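Local coordinates for VWFA domain-containing protein (Alicyclobacillus acidocaldarius subsp. acidocaldarius, PDB 3RAG) that is of unknown function but has a von Willebrand factor type A fold that holds a sodium ion, consistent with metal-dependent binding of a partner, at residues 131-142 against 168-179. Residues are numbered along the deposited sequence; the frame is centred on the assembly and turned at random.
Sequences DEVALHLVVCLD and RSGPLAVSVIAF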
ATOM      1  N   ASP A 131      -9.276  11.198  -7.803  1.00 31.69           N
ATOM      2  CA  ASP A 131      -9.520  10.521  -9.074  1.00 33.59           C
ATOM      3  C   ASP A 131      -8.395  10.696 -10.085  1.00 36.21           C
ATOM      4  O   ASP A 131      -8.154   9.808 -10.916  1.00 34.46           O
ATOM      5  CB  ASP A 131     -10.839  11.017  -9.700  1.00 36.98           C
ATOM      6  CG  ASP A 131     -11.118  10.375 -11.052  1.00 45.29           C
ATOM      7  OD1 ASP A 131     -11.309   9.139 -11.097  1.00 47.63           O
ATOM      8  OD2 ASP A 131     -11.147  11.100 -12.068  1.00 45.19           O
ATOM      9  N   GLU A 132      -7.716  11.841 -10.024  1.00 34.63           N
ATOM     10  CA  GLU A 132      -6.847  12.290 -11.121  1.00 32.15           C
ATOM     11  C   GLU A 132      -5.345  12.190 -10.912  1.00 35.68           C
ATOM     12  O   GLU A 132      -4.597  12.140 -11.890  1.00 35.02           O
ATOM     13  CB  GLU A 132      -7.213  13.731 -11.533  1.00 36.83           C
ATOM     14  CG  GLU A 132      -8.556  13.823 -12.157  1.00 36.71           C
ATOM     15  CD  GLU A 132      -8.926  15.252 -12.544  1.00 46.83           C
ATOM     16  OE1 GLU A 132      -8.083  16.157 -12.354  1.00 42.74           O
ATOM     17  OE2 GLU A 132     -10.057  15.454 -13.026  1.00 51.46           O
ATOM     18  N   VAL A 133      -4.882  12.148  -9.667  1.00 33.03           N
ATOM     19  CA  VAL A 133      -3.438  12.031  -9.457  1.00 31.33           C
ATOM     20  C   VAL A 133      -2.947  10.653  -9.895  1.00 34.37           C
ATOM     21  O   VAL A 133      -3.721   9.695  -9.959  1.00 32.53           O
ATOM     22  CB  VAL A 133      -2.999  12.299  -7.972  1.00 27.49           C
ATOM     23  CG1 VAL A 133      -3.454  13.697  -7.492  1.00 32.78           C
ATOM     24  CG2 VAL A 133      -3.494  11.192  -7.005  1.00 29.40           C
ATOM     25  N   ALA A 134      -1.662  10.562 -10.206  1.00 30.28           N
ATOM     26  CA  ALA A 134      -1.041   9.270 -10.440  1.00 31.80           C
ATOM     27  C   ALA A 134      -1.018   8.513  -9.108  1.00 30.31           C
ATOM     28  O   ALA A 134      -0.885   9.118  -8.045  1.00 30.88           O
ATOM     29  CB  ALA A 134       0.383   9.435 -11.026  1.00 31.56           C
ATOM     30  N   LEU A 135      -1.181   7.195  -9.174  1.00 29.82           N
ATOM     31  CA  LEU A 135      -1.128   6.363  -7.985  1.00 27.47           C
ATOM     32  C   LEU A 135      -0.052   5.330  -8.225  1.00 28.23           C
ATOM     33  O   LEU A 135      -0.142   4.545  -9.180  1.00 31.38           O
ATOM     34  CB  LEU A 135      -2.472   5.668  -7.758  1.00 27.83           C
ATOM     35  CG  LEU A 135      -2.490   4.569  -6.686  1.00 32.98           C
ATOM     36  CD1 LEU A 135      -1.967   5.116  -5.363  1.00 33.22           C
ATOM     37  CD2 LEU A 135      -3.894   4.011  -6.541  1.00 34.22           C
ATOM     38  N   HIS A 136       0.981   5.339  -7.388  1.00 29.85           N
ATOM     39  CA  HIS A 136       2.048   4.337  -7.514  1.00 28.11           C
ATOM     40  C   HIS A 136       1.941   3.438  -6.292  1.00 26.43           C
ATOM     41  O   HIS A 136       1.998   3.922  -5.181  1.00 26.94           O
ATOM     42  CB  HIS A 136       3.428   4.987  -7.525  1.00 29.30           C
ATOM     43  CG  HIS A 136       3.665   5.873  -8.700  1.00 33.16           C
ATOM     44  ND1 HIS A 136       4.775   6.685  -8.802  1.00 33.45           N
ATOM     45  CD2 HIS A 136       2.942   6.073  -9.826  1.00 32.85           C
ATOM     46  CE1 HIS A 136       4.724   7.351  -9.943  1.00 35.04           C
ATOM     47  NE2 HIS A 136       3.624   6.995 -10.585  1.00 37.12           N
ATOM     48  N   LEU A 137       1.794   2.141  -6.514  1.00 25.87           N
ATOM     49  CA  LEU A 137       1.441   1.211  -5.445  1.00 24.25           C
ATOM     50  C   LEU A 137       2.306  -0.028  -5.574  1.00 24.60           C
ATOM     51  O   LEU A 137       2.377  -0.633  -6.656  1.00 28.17           O
ATOM     52  CB  LEU A 137      -0.029   0.789  -5.616  1.00 29.48           C
ATOM     53  CG  LEU A 137      -0.556  -0.325  -4.698  1.00 30.74           C
ATOM     54  CD1 LEU A 137      -0.499   0.068  -3.242  1.00 26.32           C
ATOM     55  CD2 LEU A 137      -1.986  -0.774  -5.070  1.00 31.48           C
ATOM     56  N   VAL A 138       2.964  -0.419  -4.486  1.00 25.03           N
ATOM     57  CA  VAL A 138       3.622  -1.711  -4.474  1.00 24.75           C
ATOM     58  C   VAL A 138       2.875  -2.590  -3.495  1.00 26.41           C
ATOM     59  O   VAL A 138       2.707  -2.229  -2.320  1.00 26.88           O
ATOM     60  CB  VAL A 138       5.086  -1.616  -4.007  1.00 25.41           C
ATOM     61  CG1 VAL A 138       5.701  -3.010  -3.981  1.00 27.38           C
ATOM     62  CG2 VAL A 138       5.869  -0.709  -4.965  1.00 28.99           C
ATOM     63  N   VAL A 139       2.406  -3.739  -3.975  1.00 26.46           N
ATOM     64  CA  VAL A 139       1.716  -4.683  -3.104  1.00 24.78           C
ATOM     65  C   VAL A 139       2.760  -5.736  -2.684  1.00 23.35           C
ATOM     66  O   VAL A 139       3.367  -6.378  -3.560  1.00 25.54           O
ATOM     67  CB  VAL A 139       0.558  -5.362  -3.863  1.00 27.09           C
ATOM     68  CG1 VAL A 139      -0.145  -6.357  -2.952  1.00 27.32           C
ATOM     69  CG2 VAL A 139      -0.444  -4.307  -4.394  1.00 27.23           C
ATOM     70  N   CYS A 140       2.996  -5.882  -1.370  1.00 25.06           N
ATOM     71  CA  CYS A 140       3.989  -6.828  -0.826  1.00 27.20           C
ATOM     72  C   CYS A 140       3.228  -7.991  -0.247  1.00 25.96           C
ATOM     73  O   CYS A 140       2.474  -7.809   0.701  1.00 24.74           O
ATOM     74  CB  CYS A 140       4.806  -6.223   0.327  1.00 27.86           C
ATOM     75  SG  CYS A 140       5.719  -4.770  -0.150  1.00 33.67           S
ATOM     76  N   LEU A 141       3.411  -9.171  -0.826  1.00 24.44           N
ATOM     77  CA  LEU A 141       2.629 -10.343  -0.456  1.00 23.88           C
ATOM     78  C   LEU A 141       3.492 -11.354   0.293  1.00 26.37           C
ATOM     79  O   LEU A 141       4.495 -11.874  -0.232  1.00 24.97           O
ATOM     80  CB  LEU A 141       2.040 -11.005  -1.722  1.00 20.77           C
ATOM     81  CG  LEU A 141       1.176 -10.079  -2.567  1.00 20.87           C
ATOM     82  CD1 LEU A 141       0.647 -10.808  -3.808  1.00 25.25           C
ATOM     83  CD2 LEU A 141      -0.015  -9.621  -1.676  1.00 23.46           C
ATOM     84  N   ASP A 142       3.065 -11.636   1.516  1.00 24.66           N
ATOM     85  CA  ASP A 142       3.677 -12.630   2.396  1.00 24.25           C
ATOM     86  C   ASP A 142       3.463 -13.975   1.724  1.00 30.55           C
ATOM     87  O   ASP A 142       2.328 -14.307   1.367  1.00 25.57           O
ATOM     88  CB  ASP A 142       2.887 -12.555   3.701  1.00 22.04           C
ATOM     89  CG  ASP A 142       3.425 -13.437   4.818  1.00 26.05           C
ATOM     90  OD1 ASP A 142       4.124 -14.440   4.571  1.00 24.30           O
ATOM     91  OD2 ASP A 142       3.068 -13.118   5.987  1.00 26.07           O
ATOM     92  N   ARG A 168     -10.288   4.817 -12.010  1.00 41.06           N
ATOM     93  CA  ARG A 168      -9.849   6.204 -11.813  1.00 40.62           C
ATOM     94  C   ARG A 168      -9.349   6.820 -13.109  1.00 37.24           C
ATOM     95  O   ARG A 168      -8.834   6.114 -13.971  1.00 38.65           O
ATOM     96  CB  ARG A 168      -8.694   6.259 -10.790  1.00 39.95           C
ATOM     97  CG  ARG A 168      -9.028   5.830  -9.355  1.00 43.16           C
ATOM     98  CD  ARG A 168      -7.836   6.160  -8.412  1.00 41.60           C
ATOM     99  NE  ARG A 168      -6.606   6.251  -9.201  1.00 50.57           N
ATOM    100  CZ  ARG A 168      -5.802   7.309  -9.228  1.00 37.83           C
ATOM    101  NH1 ARG A 168      -6.054   8.392  -8.486  1.00 35.76           N
ATOM    102  NH2 ARG A 168      -4.744   7.280  -9.998  1.00 38.33           N
ATOM    103  N   SER A 169      -9.470   8.142 -13.241  1.00 37.18           N
ATOM    104  CA  SER A 169      -8.927   8.838 -14.395  1.00 38.19           C
ATOM    105  C   SER A 169      -7.423   8.797 -14.383  1.00 33.38           C
ATOM    106  O   SER A 169      -6.795   8.671 -15.424  1.00 37.26           O
ATOM    107  CB  SER A 169      -9.362  10.316 -14.411  1.00 42.88           C
ATOM    108  OG  SER A 169     -10.764  10.405 -14.497  1.00 54.85           O
ATOM    109  N   GLY A 170      -6.835   8.928 -13.203  1.00 34.79           N
ATOM    110  CA  GLY A 170      -5.399   9.103 -13.126  1.00 33.31           C
ATOM    111  C   GLY A 170      -4.651   7.814 -13.395  1.00 38.00           C
ATOM    112  O   GLY A 170      -5.205   6.727 -13.275  1.00 38.62           O
ATOM    113  N   PRO A 171      -3.373   7.929 -13.748  1.00 32.51           N
ATOM    114  CA  PRO A 171      -2.622   6.715 -14.081  1.00 40.43           C
ATOM    115  C   PRO A 171      -2.387   5.825 -12.865  1.00 37.19           C
ATOM    116  O   PRO A 171      -2.209   6.328 -11.748  1.00 36.79           O
ATOM    117  CB  PRO A 171      -1.287   7.247 -14.616  1.00 43.37           C
ATOM    118  CG  PRO A 171      -1.188   8.654 -14.131  1.00 47.32           C
ATOM    119  CD  PRO A 171      -2.592   9.166 -13.943  1.00 39.18           C
ATOM    120  N   LEU A 172      -2.403   4.518 -13.110  1.00 36.78           N
ATOM    121  CA  LEU A 172      -2.083   3.521 -12.115  1.00 34.13           C
ATOM    122  C   LEU A 172      -0.779   2.821 -12.477  1.00 34.20           C
ATOM    123  O   LEU A 172      -0.605   2.348 -13.608  1.00 34.51           O
ATOM    124  CB  LEU A 172      -3.195   2.477 -12.051  1.00 38.98           C
ATOM    125  CG  LEU A 172      -2.934   1.303 -11.123  1.00 43.56           C
ATOM    126  CD1 LEU A 172      -2.835   1.770  -9.659  1.00 43.29           C
ATOM    127  CD2 LEU A 172      -4.025   0.264 -11.283  1.00 51.81           C
ATOM    128  N   ALA A 173       0.131   2.741 -11.512  1.00 31.39           N
ATOM    129  CA  ALA A 173       1.336   1.942 -11.677  1.00 33.31           C
ATOM    130  C   ALA A 173       1.407   1.010 -10.475  1.00 29.29           C
ATOM    131  O   ALA A 173       1.600   1.463  -9.360  1.00 26.52           O
ATOM    132  CB  ALA A 173       2.584   2.833 -11.742  1.00 32.64           C
ATOM    133  N   VAL A 174       1.197  -0.275 -10.710  1.00 28.14           N
ATOM    134  CA  VAL A 174       1.231  -1.256  -9.619  1.00 26.48           C
ATOM    135  C   VAL A 174       2.353  -2.252  -9.851  1.00 26.38           C
ATOM    136  O   VAL A 174       2.529  -2.798 -10.959  1.00 29.70           O
ATOM    137  CB  VAL A 174      -0.135  -1.985  -9.463  1.00 31.25           C
ATOM    138  CG1 VAL A 174      -0.494  -2.719 -10.746  1.00 37.61           C
ATOM    139  CG2 VAL A 174      -0.119  -2.959  -8.283  1.00 32.76           C
ATOM    140  N   SER A 175       3.123  -2.504  -8.796  1.00 28.12           N
ATOM    141  CA  SER A 175       4.146  -3.549  -8.838  1.00 26.96           C
ATOM    142  C   SER A 175       3.815  -4.523  -7.715  1.00 26.48           C
ATOM    143  O   SER A 175       3.178  -4.141  -6.722  1.00 25.87           O
ATOM    144  CB  SER A 175       5.525  -2.924  -8.598  1.00 32.06           C
ATOM    145  OG  SER A 175       6.526  -3.922  -8.488  1.00 29.80           O
ATOM    146  N   VAL A 176       4.227  -5.778  -7.863  1.00 29.37           N
ATOM    147  CA  VAL A 176       3.952  -6.755  -6.823  1.00 26.81           C
ATOM    148  C   VAL A 176       5.258  -7.432  -6.431  1.00 27.23           C
ATOM    149  O   VAL A 176       6.079  -7.804  -7.290  1.00 28.91           O
ATOM    150  CB  VAL A 176       2.951  -7.837  -7.330  1.00 27.95           C
ATOM    151  CG1 VAL A 176       2.727  -8.922  -6.267  1.00 26.59           C
ATOM    152  CG2 VAL A 176       1.628  -7.185  -7.805  1.00 27.44           C
ATOM    153  N   ILE A 177       5.479  -7.550  -5.130  1.00 26.05           N
ATOM    154  CA  ILE A 177       6.577  -8.368  -4.673  1.00 26.80           C
ATOM    155  C   ILE A 177       6.092  -9.381  -3.669  1.00 26.31           C
ATOM    156  O   ILE A 177       5.062  -9.187  -3.013  1.00 29.07           O
ATOM    157  CB  ILE A 177       7.732  -7.547  -4.078  1.00 35.22           C
ATOM    158  CG1 ILE A 177       7.317  -6.850  -2.820  1.00 33.01           C
ATOM    159  CG2 ILE A 177       8.239  -6.498  -5.051  1.00 31.40           C
ATOM    160  CD1 ILE A 177       8.418  -5.897  -2.337  1.00 46.48           C
ATOM    161  N   ALA A 178       6.829 -10.478  -3.578  1.00 26.20           N
ATOM    162  CA  ALA A 178       6.576 -11.532  -2.611  1.00 24.95           C
ATOM    163  C   ALA A 178       7.737 -11.593  -1.619  1.00 25.71           C
ATOM    164  O   ALA A 178       8.879 -11.316  -1.970  1.00 28.00           O
ATOM    165  CB  ALA A 178       6.468 -12.877  -3.322  1.00 30.23           C
ATOM    166  N   PHE A 179       7.434 -11.967  -0.383  1.00 22.79           N
ATOM    167  CA  PHE A 179       8.453 -12.184   0.622  1.00 23.68           C
ATOM    168  C   PHE A 179       8.067 -13.414   1.426  1.00 27.05           C
ATOM    169  O   PHE A 179       6.940 -13.524   1.896  1.00 28.93           O
ATOM    170  CB  PHE A 179       8.662 -10.944   1.527  1.00 23.34           C
ATOM    171  CG  PHE A 179       7.447 -10.526   2.335  1.00 25.92           C
ATOM    172  CD1 PHE A 179       7.371 -10.839   3.687  1.00 29.32           C
ATOM    173  CD2 PHE A 179       6.407  -9.802   1.756  1.00 25.90           C
ATOM    174  CE1 PHE A 179       6.285 -10.448   4.452  1.00 25.44           C
ATOM    175  CE2 PHE A 179       5.285  -9.384   2.528  1.00 24.03           C
ATOM    176  CZ  PHE A 179       5.229  -9.706   3.875  1.00 24.88           C
TER
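The Arg168 guanidinium has Asp131 O over one face and Leu135 CB over the other. Val133 O, at its edge close to the plane, takes a 2.6 Å hydrogen bond from Arg168 NH2 and a weak one from Arg168 NH1, which also bonds Glu130 O. Arg168 bends at chi3 (-23°), turning the group back to this carbonyl. The Phe179 ring carries Asp142 CA on one face, a CH-pi contact 3.7 Å from the centroid, and Cys140 O at its edge. Asp131 OD2 receives Ser169 OG at 2.6 Å on its syn side; OD1 is met by Ser169 N from above the carboxylate plane. An alanine in place of Asp131 would probably leave Ser169 N and OG without these acceptors and free the hydroxyl to turn. Strands 135-142 and 172-179 run parallel, joined by eight backbone hydrogen bonds. The Asp142 side chain, bonded by Thr17, Asp18 and Ser144, lies about 4 Å from the sodium ion that Asp18, Ser144 and Ser146 bind; Asp142, Ser144 and Ser146 have MIDAS-motif spacing. The pair belongs to a beta-alpha-beta unit through helix 151-165, between strands 10-17 and 188-194. Helix 214-232 covers the face bearing His136, Val138, Cys140 and Phe179.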